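Local coordinates for protein RNA-directed RNA polymerase (Infectious pancreatic necrosis virus, PDB 3ZED) that copies viral RNA from ribonucleoside triphosphates as an RNA-dependent RNA polymerase, and probably also occurs covalently attached to the genomic RNA, at residues L201-E213 and V339-P353. Residues are numbered along the deposited sequence; the frame is centred on the assembly and turned at random.
Sequences LEQTLPINTPKHE and VMNESKLNITNTQTP. With K (potassium ion), chain L.
S343 OG relays a hydrogen bond between the two segments. S343 OG accepts from N208 N over 2.9 Å, nearly straight at 169°, and donates to V339 O within its own segment. V339 O also takes E342 N, from the opposite face of its carbonyl plane. N208 grips the same turn a second time. N208 ND2 gives 2.9 Å to E342 O, with the acceptor in the plane of the N208 amide. The turn M340-S343 is of type I, and both bonds clasp it.

At the other end, T352 OG1 donates to Q203 O over 2.6 Å, in the carbonyl plane. T352 OG1 stands anti to its own backbone N (chi1 172°), which also brings it within 3.3 Å of P206 CD. The CG and CD edge of the P206 ring faces the T352 side chain, while P206 CG lies 3.9 Å from L345 CB. I207 sends CD1 to V339 CG1 and CG2 to M340 SD. P210 lies alongside V339, CG against CG2. At the surface, the K211 chain crosses E342 at about a right angle. K211 NZ meets E342 OE2 at 2.8 Å in a salt bridge, from above the carboxylate plane.

Water bridges the segments twice: one molecule donates to P206 O and S343 O, another to Q203 OE1 and Q351 O. Q203 OE1 also binds a potassium ion, whose site is completed by T698, S701, P702 and K704; a coordinating water donates to Q351 O. I207 and V339 also pack on helix 412-426, L205 and M340 on helix 476-493. In this palm region of a birnavirus polymerase, an extended loop after helix 194-204 runs along a turn-rich loop after helix 326-340, paired mainly through side chains, with a potassium ion bound at one end through Q203.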
loop_
_atom_site.group_PDB
_atom_site.type_symbol
_atom_site.label_atom_id
_atom_site.label_comp_id
_atom_site.label_asym_id
_atom_site.label_seq_id
_atom_site.Cartn_x
_atom_site.Cartn_y
_atom_site.Cartn_z
ATOM N N LEU B 201 8.099 -12.884 10.760
ATOM C CA LEU B 201 6.948 -12.642 9.889
ATOM C C LEU B 201 5.877 -13.696 10.077
ATOM O O LEU B 201 4.719 -13.399 9.851
ATOM C CB LEU B 201 7.360 -12.545 8.412
ATOM C CG LEU B 201 8.180 -11.313 8.034
ATOM C CD1 LEU B 201 8.908 -11.523 6.729
ATOM C CD2 LEU B 201 7.303 -10.032 8.024
ATOM N N GLU B 202 6.231 -14.906 10.535
ATOM C CA GLU B 202 5.212 -15.935 10.807
ATOM C C GLU B 202 4.259 -15.438 11.902
ATOM O O GLU B 202 3.079 -15.783 11.902
ATOM C CB GLU B 202 5.864 -17.244 11.230
ATOM C CG GLU B 202 6.406 -18.072 10.074
ATOM C CD GLU B 202 7.096 -19.366 10.479
ATOM O OE1 GLU B 202 7.258 -19.608 11.697
ATOM O OE2 GLU B 202 7.452 -20.153 9.574
ATOM N N GLN B 203 4.778 -14.575 12.795
ATOM C CA GLN B 203 4.056 -13.970 13.905
ATOM C C GLN B 203 3.427 -12.605 13.542
ATOM O O GLN B 203 2.249 -12.395 13.857
ATOM C CB GLN B 203 4.975 -13.798 15.138
ATOM C CG GLN B 203 5.674 -15.078 15.629
ATOM C CD GLN B 203 4.724 -16.245 15.806
ATOM O OE1 GLN B 203 3.606 -16.102 16.336
ATOM N NE2 GLN B 203 5.146 -17.426 15.348
ATOM N N THR B 204 4.214 -11.667 12.940
ATOM C CA THR B 204 3.771 -10.289 12.628
ATOM C C THR B 204 2.979 -10.212 11.324
ATOM O O THR B 204 2.197 -9.276 11.148
ATOM C CB THR B 204 4.966 -9.347 12.580
ATOM O OG1 THR B 204 5.750 -9.681 11.428
ATOM C CG2 THR B 204 5.827 -9.431 13.845
ATOM N N LEU B 205 3.190 -11.161 10.409
ATOM C CA LEU B 205 2.432 -11.220 9.154
ATOM C C LEU B 205 2.073 -12.679 8.836
ATOM O O LEU B 205 2.628 -13.254 7.896
ATOM C CB LEU B 205 3.159 -10.539 7.976
ATOM C CG LEU B 205 2.308 -10.278 6.725
ATOM C CD1 LEU B 205 1.497 -9.003 6.843
ATOM C CD2 LEU B 205 3.167 -10.197 5.521
ATOM N N PRO B 206 1.155 -13.315 9.613
ATOM C CA PRO B 206 0.784 -14.712 9.309
ATOM C C PRO B 206 0.109 -14.817 7.944
ATOM O O PRO B 206 -0.739 -13.976 7.593
ATOM C CB PRO B 206 -0.186 -15.073 10.435
ATOM C CG PRO B 206 -0.726 -13.766 10.931
ATOM C CD PRO B 206 0.419 -12.810 10.792
ATOM N N ILE B 207 0.547 -15.792 7.142
ATOM C CA ILE B 207 -0.013 -15.992 5.809
ATOM C C ILE B 207 -0.463 -17.433 5.615
ATOM O O ILE B 207 0.056 -18.350 6.255
ATOM C CB ILE B 207 0.962 -15.566 4.663
ATOM C CG1 ILE B 207 2.296 -16.385 4.677
ATOM C CG2 ILE B 207 1.173 -14.045 4.632
ATOM C CD1 ILE B 207 3.190 -16.314 3.421
ATOM N N ASN B 208 -1.410 -17.626 4.698
ATOM C CA ASN B 208 -1.834 -18.947 4.257
ATOM C C ASN B 208 -1.256 -19.174 2.881
ATOM O O ASN B 208 -0.714 -18.239 2.280
ATOM C CB ASN B 208 -3.359 -19.060 4.231
ATOM C CG ASN B 208 -3.957 -19.230 5.581
ATOM O OD1 ASN B 208 -3.631 -20.177 6.307
ATOM N ND2 ASN B 208 -4.859 -18.330 5.934
ATOM N N THR B 209 -1.389 -20.398 2.355
ATOM C CA THR B 209 -0.914 -20.655 1.001
ATOM C C THR B 209 -1.970 -20.135 0.037
ATOM O O THR B 209 -3.144 -20.085 0.445
ATOM C CB THR B 209 -0.686 -22.173 0.774
ATOM O OG1 THR B 209 -1.955 -22.830 0.757
ATOM C CG2 THR B 209 0.290 -22.815 1.775
ATOM N N PRO B 210 -1.650 -19.835 -1.253
ATOM C CA PRO B 210 -2.738 -19.538 -2.206
ATOM C C PRO B 210 -3.685 -20.738 -2.317
ATOM O O PRO B 210 -3.283 -21.861 -1.986
ATOM C CB PRO B 210 -2.000 -19.323 -3.534
ATOM C CG PRO B 210 -0.577 -19.026 -3.145
ATOM C CD PRO B 210 -0.331 -19.832 -1.921
ATOM N N LYS B 211 -4.929 -20.524 -2.772
ATOM C CA LYS B 211 -5.900 -21.612 -2.980
ATOM C C LYS B 211 -5.275 -22.725 -3.835
ATOM O O LYS B 211 -4.445 -22.428 -4.695
ATOM C CB LYS B 211 -7.160 -21.076 -3.680
ATOM C CG LYS B 211 -8.032 -20.186 -2.813
ATOM C CD LYS B 211 -9.130 -19.521 -3.636
ATOM C CE LYS B 211 -10.485 -19.572 -2.959
ATOM N NZ LYS B 211 -10.575 -18.679 -1.766
ATOM N N HIS B 212 -5.658 -23.991 -3.598
ATOM C CA HIS B 212 -5.139 -25.150 -4.346
ATOM C C HIS B 212 -5.436 -25.019 -5.850
ATOM O O HIS B 212 -4.604 -25.416 -6.663
ATOM C CB HIS B 212 -5.718 -26.463 -3.789
ATOM C CG HIS B 212 -5.425 -27.679 -4.633
ATOM N ND1 HIS B 212 -4.174 -28.279 -4.630
ATOM C CD2 HIS B 212 -6.230 -28.360 -5.485
ATOM C CE1 HIS B 212 -4.257 -29.296 -5.476
ATOM N NE2 HIS B 212 -5.467 -29.376 -6.024
ATOM N N GLU B 213 -6.604 -24.455 -6.213
ATOM C CA GLU B 213 -7.032 -24.290 -7.608
ATOM C C GLU B 213 -6.207 -23.225 -8.350
ATOM O O GLU B 213 -6.126 -23.281 -9.575
ATOM C CB GLU B 213 -8.538 -23.968 -7.706
ATOM C CG GLU B 213 -9.055 -22.961 -6.687
ATOM C CD GLU B 213 -9.685 -23.550 -5.436
ATOM O OE1 GLU B 213 -9.005 -24.338 -4.736
ATOM O OE2 GLU B 213 -10.859 -23.216 -5.152
ATOM N N VAL B 339 -1.430 -15.042 -2.384
ATOM C CA VAL B 339 -1.107 -15.320 -0.977
ATOM C C VAL B 339 -1.942 -14.410 -0.057
ATOM O O VAL B 339 -2.577 -14.898 0.886
ATOM C CB VAL B 339 0.412 -15.165 -0.685
ATOM C CG1 VAL B 339 0.707 -15.213 0.819
ATOM C CG2 VAL B 339 1.238 -16.209 -1.437
ATOM N N MET B 340 -1.916 -13.083 -0.319
ATOM C CA MET B 340 -2.595 -12.083 0.536
ATOM C C MET B 340 -4.126 -12.194 0.482
ATOM O O MET B 340 -4.758 -11.890 1.480
ATOM C CB MET B 340 -2.121 -10.659 0.231
ATOM C CG MET B 340 -0.619 -10.451 0.511
ATOM S SD MET B 340 0.069 -11.193 2.027
ATOM C CE MET B 340 -0.665 -10.118 3.296
ATOM N N ASN B 341 -4.710 -12.707 -0.622
ATOM C CA ASN B 341 -6.166 -12.933 -0.748
ATOM C C ASN B 341 -6.656 -13.918 0.302
ATOM O O ASN B 341 -7.802 -13.849 0.744
ATOM C CB ASN B 341 -6.504 -13.519 -2.122
ATOM C CG ASN B 341 -6.559 -12.587 -3.308
ATOM O OD1 ASN B 341 -6.475 -11.362 -3.188
ATOM N ND2 ASN B 341 -6.714 -13.181 -4.505
ATOM N N GLU B 342 -5.779 -14.874 0.670
ATOM C CA GLU B 342 -6.058 -15.954 1.608
ATOM C C GLU B 342 -5.543 -15.652 3.002
ATOM O O GLU B 342 -5.627 -16.513 3.875
ATOM C CB GLU B 342 -5.397 -17.241 1.081
ATOM C CG GLU B 342 -6.009 -17.764 -0.205
ATOM C CD GLU B 342 -7.479 -18.094 -0.051
ATOM O OE1 GLU B 342 -7.793 -19.013 0.739
ATOM O OE2 GLU B 342 -8.320 -17.387 -0.658
ATOM N N SER B 343 -4.997 -14.444 3.223
ATOM C CA SER B 343 -4.316 -14.125 4.481
ATOM C C SER B 343 -4.821 -12.847 5.163
ATOM O O SER B 343 -4.016 -12.050 5.661
ATOM C CB SER B 343 -2.807 -14.036 4.238
ATOM O OG SER B 343 -2.355 -15.185 3.542
ATOM N N LYS B 344 -6.149 -12.698 5.265
ATOM C CA LYS B 344 -6.743 -11.553 5.968
ATOM C C LYS B 344 -6.714 -11.880 7.475
ATOM O O LYS B 344 -7.760 -12.065 8.106
ATOM C CB LYS B 344 -8.180 -11.240 5.461
ATOM C CG LYS B 344 -8.376 -11.225 3.942
ATOM C CD LYS B 344 -7.715 -10.054 3.231
ATOM C CE LYS B 344 -7.874 -10.203 1.735
ATOM N NZ LYS B 344 -7.304 -9.046 0.996
ATOM N N LEU B 345 -5.490 -12.006 8.033
ATOM C CA LEU B 345 -5.311 -12.381 9.429
ATOM C C LEU B 345 -4.782 -11.200 10.235
ATOM O O LEU B 345 -3.769 -10.597 9.872
ATOM C CB LEU B 345 -4.402 -13.619 9.550
ATOM C CG LEU B 345 -4.707 -14.811 8.593
ATOM C CD1 LEU B 345 -3.635 -15.919 8.715
ATOM C CD2 LEU B 345 -6.096 -15.415 8.846
ATOM N N ASN B 346 -5.497 -10.835 11.302
ATOM C CA ASN B 346 -5.114 -9.695 12.129
ATOM C C ASN B 346 -5.484 -9.959 13.581
ATOM O O ASN B 346 -6.093 -10.979 13.883
ATOM C CB ASN B 346 -5.730 -8.374 11.605
ATOM C CG ASN B 346 -7.225 -8.378 11.561
ATOM O OD1 ASN B 346 -7.897 -8.420 12.588
ATOM N ND2 ASN B 346 -7.776 -8.363 10.372
ATOM N N ILE B 347 -5.114 -9.034 14.473
ATOM C CA ILE B 347 -5.307 -9.133 15.920
ATOM C C ILE B 347 -6.800 -9.333 16.327
ATOM O O ILE B 347 -7.050 -9.868 17.397
ATOM C CB ILE B 347 -4.663 -7.897 16.615
ATOM C CG1 ILE B 347 -4.348 -8.153 18.109
ATOM C CG2 ILE B 347 -5.430 -6.596 16.355
ATOM C CD1 ILE B 347 -3.274 -7.219 18.721
ATOM N N THR B 348 -7.768 -8.944 15.489
ATOM C CA THR B 348 -9.178 -9.074 15.856
ATOM C C THR B 348 -9.712 -10.490 15.565
ATOM O O THR B 348 -10.745 -10.855 16.125
ATOM C CB THR B 348 -10.053 -7.986 15.185
ATOM O OG1 THR B 348 -10.194 -8.250 13.781
ATOM C CG2 THR B 348 -9.529 -6.576 15.421
ATOM N N ASN B 349 -9.015 -11.290 14.729
ATOM C CA ASN B 349 -9.476 -12.647 14.387
ATOM C C ASN B 349 -8.382 -13.714 14.570
ATOM O O ASN B 349 -8.638 -14.888 14.324
ATOM C CB ASN B 349 -10.012 -12.691 12.938
ATOM C CG ASN B 349 -9.010 -12.339 11.850
ATOM O OD1 ASN B 349 -7.826 -12.686 11.885
ATOM N ND2 ASN B 349 -9.488 -11.716 10.800
ATOM N N THR B 350 -7.159 -13.308 14.944
ATOM C CA THR B 350 -6.008 -14.219 15.090
ATOM C C THR B 350 -5.102 -13.698 16.188
ATOM O O THR B 350 -5.051 -12.492 16.403
ATOM C CB THR B 350 -5.251 -14.319 13.722
ATOM O OG1 THR B 350 -6.169 -14.688 12.679
ATOM C CG2 THR B 350 -4.054 -15.284 13.742
ATOM N N GLN B 351 -4.349 -14.585 16.853
ATOM C CA GLN B 351 -3.396 -14.184 17.882
ATOM C C GLN B 351 -2.095 -13.741 17.195
ATOM O O GLN B 351 -1.132 -14.498 17.113
ATOM C CB GLN B 351 -3.190 -15.311 18.902
ATOM C CG GLN B 351 -4.413 -15.461 19.792
ATOM C CD GLN B 351 -4.304 -16.573 20.783
ATOM O OE1 GLN B 351 -3.433 -16.581 21.662
ATOM N NE2 GLN B 351 -5.248 -17.492 20.714
ATOM N N THR B 352 -2.114 -12.514 16.643
ATOM C CA THR B 352 -1.004 -11.877 15.921
ATOM C C THR B 352 -0.976 -10.370 16.195
ATOM O O THR B 352 -2.053 -9.791 16.260
ATOM C CB THR B 352 -1.126 -12.133 14.378
ATOM O OG1 THR B 352 -0.151 -11.352 13.690
ATOM C CG2 THR B 352 -2.491 -11.751 13.805
ATOM N N PRO B 353 0.196 -9.690 16.217
ATOM C CA PRO B 353 0.181 -8.210 16.325
ATOM C C PRO B 353 -0.283 -7.520 15.022
ATOM O O PRO B 353 -0.507 -6.312 15.023
ATOM C CB PRO B 353 1.660 -7.853 16.605
ATOM C CG PRO B 353 2.437 -8.972 16.039
ATOM C CD PRO B 353 1.583 -10.213 16.180
HETATM K K K L . 1.940 -18.063 17.296
HETATM O O HOH W 1 1.937 -13.999 17.131
HETATM O O HOH W 2 -1.163 -11.500 6.269
HETATM O O HOH W 3 -5.311 -21.102 2.045
HETATM O O HOH W 4 -0.662 -17.292 17.751
#